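Local coordinates for putative glyoxalase superfamily protein (Ralstonia eutropha, PDB 3IUZ) that probably acts as an iron(II)-dependent dioxygenase and decarboxylase that converts 2-oxoadipate to 2-hydroxyglutarate, at residues A[45-50]-A[109-113]; A[228-232]-A[298-302]; A[244-249]-A[304-308]. All coordinates share one frame; numbering follows the deposited sequence. Where two conformers were deposited one is given.

Contact 1: residues A[45-50]-A[109-113]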
ATOM      1  N   ILE A  45       4.700 -15.792   2.008  1.00 13.51           N
ATOM      2  CA  ILE A  45       3.882 -15.026   2.904  1.00 14.65           C
ATOM      3  C   ILE A  45       3.824 -13.575   2.438  1.00 15.03           C
ATOM      4  O   ILE A  45       2.742 -12.936   2.456  1.00 14.24           O
ATOM      5  CB  ILE A  45       4.371 -15.150   4.370  1.00 14.47           C
ATOM      6  CG1 ILE A  45       4.040 -16.551   4.883  1.00 16.12           C
ATOM      7  CG2 ILE A  45       3.752 -14.076   5.290  1.00 13.15           C
ATOM      8  CD1 ILE A  45       4.941 -16.999   6.121  1.00 13.31           C
ATOM      9  N   ALA A  46       4.979 -13.042   2.042  1.00 14.36           N
ATOM     10  CA  ALA A  46       5.038 -11.650   1.606  1.00 15.40           C
ATOM     11  C   ALA A  46       4.171 -11.418   0.372  1.00 15.45           C
ATOM     12  O   ALA A  46       3.440 -10.413   0.287  1.00 14.46           O
ATOM     13  CB  ALA A  46       6.476 -11.217   1.343  1.00 14.08           C
ATOM     14  N   GLN A  47       4.257 -12.336  -0.579  1.00 14.71           N
ATOM     15  CA  GLN A  47       3.462 -12.285  -1.801  1.00 16.07           C
ATOM     16  C   GLN A  47       1.953 -12.411  -1.484  1.00 16.05           C
ATOM     17  O   GLN A  47       1.149 -11.577  -1.987  1.00 15.62           O
ATOM     18  CB  GLN A  47       3.918 -13.356  -2.778  1.00 17.02           C
ATOM     19  CG  GLN A  47       3.082 -13.496  -4.040  1.00 19.12           C
ATOM     20  CD  GLN A  47       3.153 -12.321  -4.919  1.00 20.36           C
ATOM     21  OE1 GLN A  47       4.101 -11.535  -4.871  1.00 19.94           O
ATOM     22  NE2 GLN A  47       2.134 -12.185  -5.780  1.00 23.16           N
ATOM     23  N   ALA A  48       1.592 -13.349  -0.595  1.00 14.32           N
ATOM     24  CA  ALA A  48       0.166 -13.514  -0.205  1.00 15.01           C
ATOM     25  C   ALA A  48      -0.336 -12.299   0.521  1.00 15.20           C
ATOM     26  O   ALA A  48      -1.447 -11.817   0.171  1.00 15.18           O
ATOM     27  CB  ALA A  48      -0.099 -14.742   0.581  1.00 14.30           C
ATOM     28  N   LEU A  49       0.445 -11.759   1.462  1.00 14.96           N
ATOM     29  CA  LEU A  49       0.022 -10.506   2.140  1.00 15.36           C
ATOM     30  C   LEU A  49      -0.285  -9.412   1.093  1.00 16.09           C
ATOM     31  O   LEU A  49      -1.324  -8.737   1.180  1.00 15.06           O
ATOM     32  CB  LEU A  49       1.049  -9.984   3.125  1.00 14.42           C
ATOM     33  CG  LEU A  49       0.854  -8.596   3.719  1.00 15.87           C
ATOM     34  CD1 LEU A  49      -0.427  -8.567   4.591  1.00 14.65           C
ATOM     35  CD2 LEU A  49       2.092  -8.104   4.491  1.00 14.74           C
ATOM     36  N   ASN A  50       0.632  -9.246   0.135  1.00 15.71           N
ATOM     37  CA  ASN A  50       0.492  -8.227  -0.875  1.00 16.75           C
ATOM     38  C   ASN A  50      -0.790  -8.381  -1.666  1.00 16.61           C
ATOM     39  O   ASN A  50      -1.417  -7.396  -1.983  1.00 16.26           O
ATOM     40  CB  ASN A  50       1.666  -8.219  -1.854  1.00 16.87           C
ATOM     41  CG  ASN A  50       2.915  -7.620  -1.242  1.00 21.13           C
ATOM     42  OD1 ASN A  50       2.845  -7.106  -0.127  1.00 26.66           O
ATOM     43  ND2 ASN A  50       4.088  -7.763  -1.931  1.00 25.96           N
ATOM     44  N   PRO A 109      11.391  -7.853   8.758  1.00 14.74           N
ATOM     45  CA  PRO A 109      11.353  -9.291   9.055  1.00 14.28           C
ATOM     46  C   PRO A 109      10.590 -10.140   8.003  1.00 13.33           C
ATOM     47  O   PRO A 109      10.820 -11.340   7.876  1.00 13.18           O
ATOM     48  CB  PRO A 109      10.662  -9.335  10.416  1.00 14.02           C
ATOM     49  CG  PRO A 109       9.924  -8.005  10.510  1.00 15.87           C
ATOM     50  CD  PRO A 109      10.797  -7.055   9.853  1.00 15.04           C
ATOM     51  N   LEU A 110       9.683  -9.543   7.238  1.00 13.63           N
ATOM     52  CA  LEU A 110       9.099 -10.223   6.071  1.00 13.87           C
ATOM     53  C   LEU A 110      10.096 -10.537   4.948  1.00 15.48           C
ATOM     54  O   LEU A 110       9.801 -11.366   4.099  1.00 14.60           O
ATOM     55  CB  LEU A 110       7.976  -9.435   5.456  1.00 14.45           C
ATOM     56  CG  LEU A 110       6.649  -9.442   6.234  1.00 14.68           C
ATOM     57  CD1 LEU A 110       5.630  -8.438   5.563  1.00 11.32           C
ATOM     58  CD2 LEU A 110       6.016 -10.850   6.437  1.00 14.14           C
ATOM     59  N   GLY A 111      11.244  -9.855   4.945  1.00 15.23           N
ATOM     60  CA  GLY A 111      12.277 -10.100   3.950  1.00 14.93           C
ATOM     61  C   GLY A 111      12.564  -8.924   3.020  1.00 13.94           C
ATOM     62  O   GLY A 111      13.311  -9.075   2.079  1.00 14.36           O
ATOM     63  N   TYR A 112      11.944  -7.760   3.243  1.00 13.85           N
ATOM     64  CA  TYR A 112      12.234  -6.577   2.432  1.00 14.16           C
ATOM     65  C   TYR A 112      13.531  -5.859   2.884  1.00 15.14           C
ATOM     66  O   TYR A 112      13.925  -5.904   4.052  1.00 14.71           O
ATOM     67  CB  TYR A 112      11.070  -5.563   2.451  1.00 13.74           C
ATOM     68  CG  TYR A 112       9.839  -6.081   1.752  1.00 14.06           C
ATOM     69  CD1 TYR A 112       8.918  -6.864   2.434  1.00 16.17           C
ATOM     70  CD2 TYR A 112       9.586  -5.773   0.406  1.00 13.22           C
ATOM     71  CE1 TYR A 112       7.772  -7.337   1.800  1.00 15.74           C
ATOM     72  CE2 TYR A 112       8.479  -6.269  -0.238  1.00 16.87           C
ATOM     73  CZ  TYR A 112       7.570  -7.039   0.462  1.00 17.20           C
ATOM     74  OH  TYR A 112       6.454  -7.532  -0.164  1.00 19.55           O
ATOM     75  N   ARG A 113      14.136  -5.149   1.919  1.00 16.01           N
ATOM     76  CA  ARG A 113      15.280  -4.297   2.132  1.00 16.30           C
ATOM     77  C   ARG A 113      15.029  -2.984   1.454  1.00 16.37           C
ATOM     78  O   ARG A 113      14.401  -2.929   0.406  1.00 14.97           O
ATOM     79  CB  ARG A 113      16.516  -4.886   1.473  1.00 18.33           C
ATOM     80  CG  ARG A 113      16.939  -6.194   2.078  1.00 24.73           C
ATOM     81  CD  ARG A 113      18.099  -6.771   1.275  1.00 33.45           C
ATOM     82  NE  ARG A 113      18.558  -8.012   1.878  1.00 39.88           N
ATOM     83  CZ  ARG A 113      19.188  -8.988   1.217  1.00 45.13           C
ATOM     84  NH1 ARG A 113      19.416  -8.886  -0.094  1.00 45.70           N
ATOM     85  NH2 ARG A 113      19.580 -10.089   1.870  1.00 47.00           N
TER
HETATM   86  O   HOH W   1       4.425  -8.347   1.591  1.00 23.75           O
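Ala46 and Leu110 bring their backbones to 6.2 Å between CA atoms where helix 42-60 passes the corner joining helix 101-110 to strand 112-120. Gly111, with a positive phi, closes that corner as a Schellman motif, and the residues flanking it each send a side chain to helix 42-60. Leu110 does so by its fork: CD1 meets Leu49 CD2 at 3.7 Å and CD2 meets Ile45 CG2 at 4.1 Å, the leucine crossing each partner at roughly a right angle. Ala46, one turn before Asn50, has its CB 4.1 Å from Tyr112 CE1 and oblique to the ring. Farther along, Asn50 and Tyr112 approach from opposite directions. Asn50 ND2, near the ring plane and at its edge, donates to Tyr112 OH over 3.0 Å at 153°, while amide and ring planes stand 46° apart. Asn50 CG, anti to the carbonyl carbon (chi1 -75°), swings the amide toward the hydroxyl end of the tyrosine. Its OD1 accepts from a water at 2.6 Å. That water donates to Ala46 O as well, at 2.6 Å, and is hydrogen-bonded to Tyr112 OH at 2.8 Å. The tyrosine ring is further fixed by edge-to-face neighbours His132 and Phe142; His132 NE2 also bonds Leu110 O. In this helix-to-strand junction within the buried interior, leucine and isoleucine methyls thus lie beside a small polar cluster. Because its nitrogen is spent on the phenol and its oxygen on the water, the Asn50 amide has a defined flip, and the water gives Ala46 O a second donor besides the helix bond from Asn50 N.

Contact 2: residues A[228-232]-A[298-302]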
ATOM      1  N   TRP A 228      -4.999  14.288   3.360  1.00 14.88           N
ATOM      2  CA  TRP A 228      -5.303  12.909   2.947  1.00 13.98           C
ATOM      3  C   TRP A 228      -4.940  11.904   4.037  1.00 14.02           C
ATOM      4  O   TRP A 228      -5.748  11.050   4.438  1.00 13.87           O
ATOM      5  CB  TRP A 228      -4.599  12.611   1.610  1.00 14.30           C
ATOM      6  CG  TRP A 228      -4.963  11.356   1.027  1.00 14.09           C
ATOM      7  CD1 TRP A 228      -5.882  11.155   0.012  1.00 16.46           C
ATOM      8  CD2 TRP A 228      -4.398  10.066   1.318  1.00 13.52           C
ATOM      9  NE1 TRP A 228      -5.930   9.833  -0.301  1.00 16.46           N
ATOM     10  CE2 TRP A 228      -5.030   9.142   0.476  1.00 13.32           C
ATOM     11  CE3 TRP A 228      -3.410   9.610   2.217  1.00 16.14           C
ATOM     12  CZ2 TRP A 228      -4.738   7.769   0.522  1.00 15.51           C
ATOM     13  CZ3 TRP A 228      -3.114   8.277   2.269  1.00 15.14           C
ATOM     14  CH2 TRP A 228      -3.770   7.354   1.433  1.00 12.76           C
ATOM     15  N   ILE A 229      -3.752  12.052   4.599  1.00 14.76           N
ATOM     16  CA  ILE A 229      -3.331  11.204   5.713  1.00 15.03           C
ATOM     17  C   ILE A 229      -4.296  11.309   6.883  1.00 15.20           C
ATOM     18  O   ILE A 229      -4.641  10.322   7.507  1.00 15.29           O
ATOM     19  CB  ILE A 229      -1.883  11.493   6.158  1.00 15.07           C
ATOM     20  CG1 ILE A 229      -0.918  11.250   4.986  1.00 15.84           C
ATOM     21  CG2 ILE A 229      -1.555  10.601   7.369  1.00 14.29           C
ATOM     22  CD1 ILE A 229       0.541  11.670   5.228  1.00 14.18           C
ATOM     23  N   ALA A 230      -4.788  12.515   7.146  1.00 16.10           N
ATOM     24  CA  ALA A 230      -5.745  12.687   8.208  1.00 16.30           C
ATOM     25  C   ALA A 230      -6.994  11.835   8.057  1.00 16.25           C
ATOM     26  O   ALA A 230      -7.573  11.390   9.053  1.00 15.75           O
ATOM     27  CB  ALA A 230      -6.099  14.191   8.378  1.00 16.69           C
ATOM     28  N   THR A 231      -7.421  11.583   6.821  1.00 16.01           N
ATOM     29  CA  THR A 231      -8.651  10.833   6.619  1.00 16.39           C
ATOM     30  C   THR A 231      -8.354   9.356   6.395  1.00 16.12           C
ATOM     31  O   THR A 231      -9.132   8.509   6.834  1.00 15.67           O
ATOM     32  CB  THR A 231      -9.540  11.400   5.446  1.00 16.28           C
ATOM     33  OG1 THR A 231      -9.010  10.982   4.175  1.00 16.58           O
ATOM     34  CG2 THR A 231      -9.652  12.917   5.495  1.00 14.57           C
ATOM     35  N   GLU A 232      -7.257   9.052   5.710  1.00 14.89           N
ATOM     36  CA  GLU A 232      -6.952   7.652   5.312  1.00 16.04           C
ATOM     37  C   GLU A 232      -5.865   6.944   6.145  1.00 15.29           C
ATOM     38  O   GLU A 232      -5.711   5.724   6.074  1.00 16.56           O
ATOM     39  CB  GLU A 232      -6.486   7.595   3.835  1.00 16.48           C
ATOM     40  CG  GLU A 232      -7.416   8.278   2.858  1.00 17.55           C
ATOM     41  CD  GLU A 232      -8.830   7.785   3.003  1.00 17.32           C
ATOM     42  OE1 GLU A 232      -9.055   6.608   2.624  1.00 17.75           O
ATOM     43  OE2 GLU A 232      -9.667   8.571   3.520  1.00 18.00           O
ATOM     44  N   VAL A 298     -14.220  12.928   0.168  1.00 16.42           N
ATOM     45  CA  VAL A 298     -12.836  13.397   0.082  1.00 15.76           C
ATOM     46  C   VAL A 298     -12.114  12.439  -0.871  1.00 15.61           C
ATOM     47  O   VAL A 298     -12.629  11.373  -1.145  1.00 14.57           O
ATOM     48  CB  VAL A 298     -12.161  13.402   1.489  1.00 15.81           C
ATOM     49  CG1 VAL A 298     -12.804  14.395   2.417  1.00 16.13           C
ATOM     50  CG2 VAL A 298     -12.128  11.956   2.120  1.00 14.29           C
ATOM     51  N   PRO A 299     -10.925  12.812  -1.368  1.00 15.50           N
ATOM     52  CA  PRO A 299     -10.204  11.904  -2.258  1.00 16.17           C
ATOM     53  C   PRO A 299      -9.753  10.657  -1.524  1.00 17.16           C
ATOM     54  O   PRO A 299      -9.242  10.756  -0.413  1.00 16.07           O
ATOM     55  CB  PRO A 299      -8.989  12.719  -2.679  1.00 16.67           C
ATOM     56  CG  PRO A 299      -9.373  14.092  -2.505  1.00 15.46           C
ATOM     57  CD  PRO A 299     -10.273  14.124  -1.301  1.00 16.06           C
ATOM     58  N   GLY A 300      -9.942   9.504  -2.169  1.00 16.63           N
ATOM     59  CA  GLY A 300      -9.550   8.247  -1.617  1.00 17.24           C
ATOM     60  C   GLY A 300      -8.243   7.848  -2.300  1.00 16.68           C
ATOM     61  O   GLY A 300      -7.331   8.651  -2.504  1.00 15.71           O
ATOM     62  N   SER A 301      -8.191   6.612  -2.687  1.00 17.13           N
ATOM     63  CA  SER A 301      -6.989   6.027  -3.285  1.00 16.26           C
ATOM     64  C   SER A 301      -7.180   5.812  -4.781  1.00 16.69           C
ATOM     65  O   SER A 301      -8.284   6.015  -5.310  1.00 15.53           O
ATOM     66  CB  SER A 301      -6.734   4.718  -2.562  1.00 17.56           C
ATOM     67  OG  SER A 301      -6.443   4.992  -1.198  1.00 17.22           O
ATOM     68  N   PHE A 302      -6.136   5.368  -5.478  1.00 16.50           N
ATOM     69  CA  PHE A 302      -6.154   5.234  -6.944  1.00 16.52           C
ATOM     70  C   PHE A 302      -5.406   3.992  -7.428  1.00 17.02           C
ATOM     71  O   PHE A 302      -4.699   3.305  -6.642  1.00 16.00           O
ATOM     72  CB  PHE A 302      -5.673   6.514  -7.682  1.00 17.36           C
ATOM     73  CG  PHE A 302      -4.221   6.922  -7.454  1.00 16.65           C
ATOM     74  CD1 PHE A 302      -3.879   7.751  -6.403  1.00 17.27           C
ATOM     75  CD2 PHE A 302      -3.212   6.507  -8.317  1.00 15.22           C
ATOM     76  CE1 PHE A 302      -2.587   8.187  -6.216  1.00 19.26           C
ATOM     77  CE2 PHE A 302      -1.895   6.904  -8.119  1.00 18.44           C
ATOM     78  CZ  PHE A 302      -1.582   7.770  -7.068  1.00 19.17           C
TER
HETATM   79  O   HOH W   2      -8.725  12.513   1.820  1.00 15.52           O
HETATM   80  O   HOH W   3      -8.351   5.075   0.739  1.00 28.22           O
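Trp228 sets the edge of its indole against Gly300 O and Ser301 OG, with Pro299 O lying oblique to the ring. Its CG is anti to the backbone N (chi1 -172°), which carries the ring out from helix 224-232 to segment 298-302. There NE1 donates to Gly300 O over 2.9 Å, and the bond is nearly straight at 168°. The acceptor lies close to the indole plane, but the donor stands well above the carbonyl plane of Gly300, 52° out of it, away from either lone pair. On one flank of this bond Trp228 CD1 comes within 3.4 Å of Pro299 O; on the other, CZ2 is 3.7 Å from Ser301 OG. Glu232 lays its CG over one indole face, 3.4 Å above the plane and offset toward the rim, and Arg86 adds a cation-pi contact. In the mixed sheet of this member of the glyoxalase clan, strand 293-306 runs parallel to strand 238-242 and antiparallel to strand 281-287; the contact seats the last turn of helix 224-232 where that long strand is interrupted. The turn has its own polar chain. Thr231 OG1, in the crowded position between backbone N and carbonyl carbon, donates to the anti lone pair of Glu232 OE2 at 2.6 Å, and the same carboxylate oxygen forms a salt bridge with Arg284. Thr231 and Val298 meet tip to tip, OG1 lying 3.9 Å from CG2. One water donates to Thr231 OG1 at 2.8 Å and also to Pro299 O, tying helix to strand. A second water donates to Glu232 OE1 and to Ser301 OG, whose hydroxyl has its main protein partner in Phe236 O.

Contact 3: residues A[244-249]-A[304-308]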
ATOM      1  N   ASP A 244       3.002  -3.683 -20.152  1.00 21.27           N
ATOM      2  CA  ASP A 244       3.969  -3.579 -21.245  1.00 22.05           C
ATOM      3  C   ASP A 244       4.066  -2.189 -21.794  1.00 22.03           C
ATOM      4  O   ASP A 244       5.137  -1.796 -22.256  1.00 21.48           O
ATOM      5  CB  ASP A 244       3.575  -4.459 -22.432  1.00 24.02           C
ATOM      6  CG  ASP A 244       3.705  -5.950 -22.148  1.00 27.42           C
ATOM      7  OD1 ASP A 244       4.510  -6.358 -21.268  1.00 33.42           O
ATOM      8  OD2 ASP A 244       2.992  -6.708 -22.846  1.00 37.03           O
ATOM      9  N   ASP A 245       2.954  -1.454 -21.811  1.00 21.96           N
ATOM     10  CA  ASP A 245       2.919  -0.163 -22.471  1.00 22.42           C
ATOM     11  C   ASP A 245       1.888   0.786 -21.896  1.00 22.66           C
ATOM     12  O   ASP A 245       0.711   0.730 -22.252  1.00 23.04           O
ATOM     13  CB  ASP A 245       2.654  -0.328 -23.995  1.00 23.44           C
ATOM     14  CG  ASP A 245       2.462   1.022 -24.725  1.00 25.10           C
ATOM     15  OD1 ASP A 245       2.959   2.086 -24.307  1.00 26.66           O
ATOM     16  OD2 ASP A 245       1.765   1.021 -25.739  1.00 32.70           O
ATOM     17  N   VAL A 246       2.329   1.713 -21.050  1.00 21.98           N
ATOM     18  CA  VAL A 246       1.388   2.584 -20.391  1.00 21.92           C
ATOM     19  C   VAL A 246       0.739   3.529 -21.370  1.00 21.65           C
ATOM     20  O   VAL A 246      -0.376   3.983 -21.103  1.00 19.94           O
ATOM     21  CB  VAL A 246       1.988   3.461 -19.215  1.00 22.30           C
ATOM     22  CG1 VAL A 246       2.279   2.625 -18.034  1.00 21.69           C
ATOM     23  CG2 VAL A 246       3.191   4.274 -19.692  1.00 22.21           C
ATOM     24  N   PHE A 247       1.438   3.877 -22.460  1.00 21.81           N
ATOM     25  CA  PHE A 247       0.919   4.870 -23.408  1.00 22.72           C
ATOM     26  C   PHE A 247      -0.284   4.324 -24.134  1.00 21.82           C
ATOM     27  O   PHE A 247      -1.333   4.954 -24.189  1.00 21.70           O
ATOM     28  CB  PHE A 247       2.004   5.310 -24.424  1.00 24.02           C
ATOM     29  CG  PHE A 247       3.002   6.234 -23.819  1.00 25.64           C
ATOM     30  CD1 PHE A 247       2.632   7.518 -23.479  1.00 28.10           C
ATOM     31  CD2 PHE A 247       4.252   5.790 -23.479  1.00 27.55           C
ATOM     32  CE1 PHE A 247       3.533   8.378 -22.856  1.00 30.69           C
ATOM     33  CE2 PHE A 247       5.145   6.642 -22.847  1.00 29.11           C
ATOM     34  CZ  PHE A 247       4.791   7.919 -22.532  1.00 28.96           C
ATOM     35  N   GLY A 248      -0.091   3.160 -24.727  1.00 21.86           N
ATOM     36  CA  GLY A 248      -1.179   2.426 -25.396  1.00 21.58           C
ATOM     37  C   GLY A 248      -2.350   2.189 -24.439  1.00 20.19           C
ATOM     38  O   GLY A 248      -3.491   2.412 -24.796  1.00 19.46           O
ATOM     39  N   LEU A 249      -2.057   1.757 -23.221  1.00 19.48           N
ATOM     40  CA  LEU A 249      -3.104   1.421 -22.267  0.50 19.75           C
ATOM     41  C   LEU A 249      -3.896   2.670 -21.870  1.00 19.57           C
ATOM     42  O   LEU A 249      -5.112   2.637 -21.830  1.00 19.38           O
ATOM     43  CB  LEU A 249      -2.513   0.730 -21.049  0.50 19.66           C
ATOM     44  CG  LEU A 249      -3.442   0.187 -19.944  0.50 18.57           C
ATOM     45  CD1 LEU A 249      -4.570  -0.669 -20.485  0.50 14.33           C
ATOM     46  CD2 LEU A 249      -2.575  -0.596 -18.977  0.50 16.20           C
ATOM     47  N   GLU A 304      -2.884   2.647 -10.476  1.00 16.09           N
ATOM     48  CA  GLU A 304      -1.849   3.214 -11.294  1.00 15.05           C
ATOM     49  C   GLU A 304      -1.192   2.141 -12.165  1.00 15.09           C
ATOM     50  O   GLU A 304      -1.173   0.962 -11.816  1.00 13.55           O
ATOM     51  CB  GLU A 304      -0.785   3.862 -10.382  1.00 16.58           C
ATOM     52  CG  GLU A 304       0.488   4.409 -11.099  1.00 18.15           C
ATOM     53  CD  GLU A 304       1.458   5.015 -10.103  1.00 22.84           C
ATOM     54  OE1 GLU A 304       2.270   4.278  -9.504  1.00 24.12           O
ATOM     55  OE2 GLU A 304       1.353   6.229  -9.890  1.00 24.02           O
ATOM     56  N   PHE A 305      -0.664   2.577 -13.290  1.00 14.33           N
ATOM     57  CA  PHE A 305       0.030   1.723 -14.226  1.00 15.56           C
ATOM     58  C   PHE A 305       1.486   2.161 -14.348  1.00 15.74           C
ATOM     59  O   PHE A 305       1.802   3.354 -14.291  1.00 14.90           O
ATOM     60  CB  PHE A 305      -0.591   1.819 -15.610  1.00 15.19           C
ATOM     61  CG  PHE A 305      -2.002   1.381 -15.661  1.00 17.20           C
ATOM     62  CD1 PHE A 305      -2.333   0.054 -15.627  1.00 17.45           C
ATOM     63  CD2 PHE A 305      -3.019   2.306 -15.705  1.00 20.99           C
ATOM     64  CE1 PHE A 305      -3.656  -0.369 -15.658  1.00 18.90           C
ATOM     65  CE2 PHE A 305      -4.349   1.858 -15.759  1.00 23.94           C
ATOM     66  CZ  PHE A 305      -4.635   0.522 -15.728  1.00 20.68           C
ATOM     67  N   ILE A 306       2.362   1.180 -14.582  1.00 15.77           N
ATOM     68  CA  ILE A 306       3.781   1.469 -14.699  1.00 15.67           C
ATOM     69  C   ILE A 306       4.361   0.549 -15.756  1.00 15.76           C
ATOM     70  O   ILE A 306       3.949  -0.601 -15.871  1.00 16.34           O
ATOM     71  CB  ILE A 306       4.508   1.247 -13.361  1.00 15.79           C
ATOM     72  CG1 ILE A 306       5.952   1.799 -13.406  1.00 17.65           C
ATOM     73  CG2 ILE A 306       4.472  -0.230 -12.948  1.00 13.63           C
ATOM     74  CD1 ILE A 306       6.499   2.087 -11.935  1.00 15.76           C
ATOM     75  N   THR A 307       5.284   1.087 -16.545  1.00 15.70           N
ATOM     76  CA  THR A 307       6.133   0.283 -17.413  0.50 16.09           C
ATOM     77  C   THR A 307       7.606   0.465 -16.962  1.00 17.14           C
ATOM     78  O   THR A 307       8.060   1.596 -16.693  1.00 17.31           O
ATOM     79  CB  THR A 307       5.937   0.644 -18.918  0.50 16.19           C
ATOM     80  OG1 THR A 307       4.670   0.157 -19.367  0.50 13.86           O
ATOM     81  CG2 THR A 307       7.027   0.022 -19.790  0.50 13.51           C
ATOM     82  N   ARG A 308       8.327  -0.634 -16.839  1.00 18.26           N
ATOM     83  CA  ARG A 308       9.713  -0.593 -16.368  1.00 19.15           C
ATOM     84  C   ARG A 308      10.545  -1.272 -17.444  1.00 20.80           C
ATOM     85  O   ARG A 308      10.386  -2.467 -17.695  1.00 19.30           O
ATOM     86  CB  ARG A 308       9.897  -1.339 -15.058  1.00 18.78           C
ATOM     87  CG  ARG A 308       9.219  -0.752 -13.897  1.00 17.85           C
ATOM     88  CD  ARG A 308       9.452  -1.663 -12.677  1.00 20.30           C
ATOM     89  NE  ARG A 308       8.862  -1.108 -11.468  1.00 17.83           N
ATOM     90  CZ  ARG A 308       9.285  -0.021 -10.843  1.00 15.75           C
ATOM     91  NH1 ARG A 308      10.367   0.666 -11.246  1.00 17.36           N
ATOM     92  NH2 ARG A 308       8.644   0.351  -9.749  1.00 16.50           N
TER
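Phe305, on strand 293-306, packs against the first turn of helix 246-252, whose N-cap is Asp245. From its backbone, CB comes first and lies 3.8 Å from Val246 CG1. CG, anti to the carbonyl carbon (chi1 -62°), carries the ring toward Leu249, and Phe305 CG lies 3.9 Å from Leu249 CD2. Farther out the ring turns one face to Leu249, which crosses it at about a right angle. Leu249 CD2 is 3.4 Å from Phe305 CD1 and 3.5 Å from Phe305 CE1, offset toward the rim. The gap between Leu249 CD2 and Phe305 CZ, the tip, opens to 4.0 Å. This is a CH-pi contact, with CD2 25° off the ring normal, although it rests on one of two modelled conformers of Leu249. Tyr67 and Tyr303 meet the same ring edge-to-face. The cap works alongside: the Asp245 carboxylate accepts weak bonds from the N-H groups of Phe247 and Gly248. Two residues on from Phe305, Thr307, again one of two conformers, turns OG1 to the helix start, its main partner being Val243 O. Across the contact Val246 N gives OG1 only a weak bond, 3.3 Å long and bent to 123°. Beside it the methyl branch, Thr307 CG2, rests 3.6 Å from Asp244 O.

How the contacts relate
Three contacts sampled from one chain illustrate how separate helices are fastened to a common sheet. Contacts 2 and 3 both draw on strand 293-306, through adjoining segments, and they cross along the sequence; apart from that adjacency they do not touch, and their centres lie about 24 Å apart. Contact 1 closes before either opens. Its centre is about 25 Å from each of the others, with nearest atoms about 12 Å away, and contacts 1 and 2 lie on opposite sides of the chain's centre. Contacts 1 and 2 are buried, contact 3 only partly. None of the three includes a metal ion, although the family is assigned an iron cofactor.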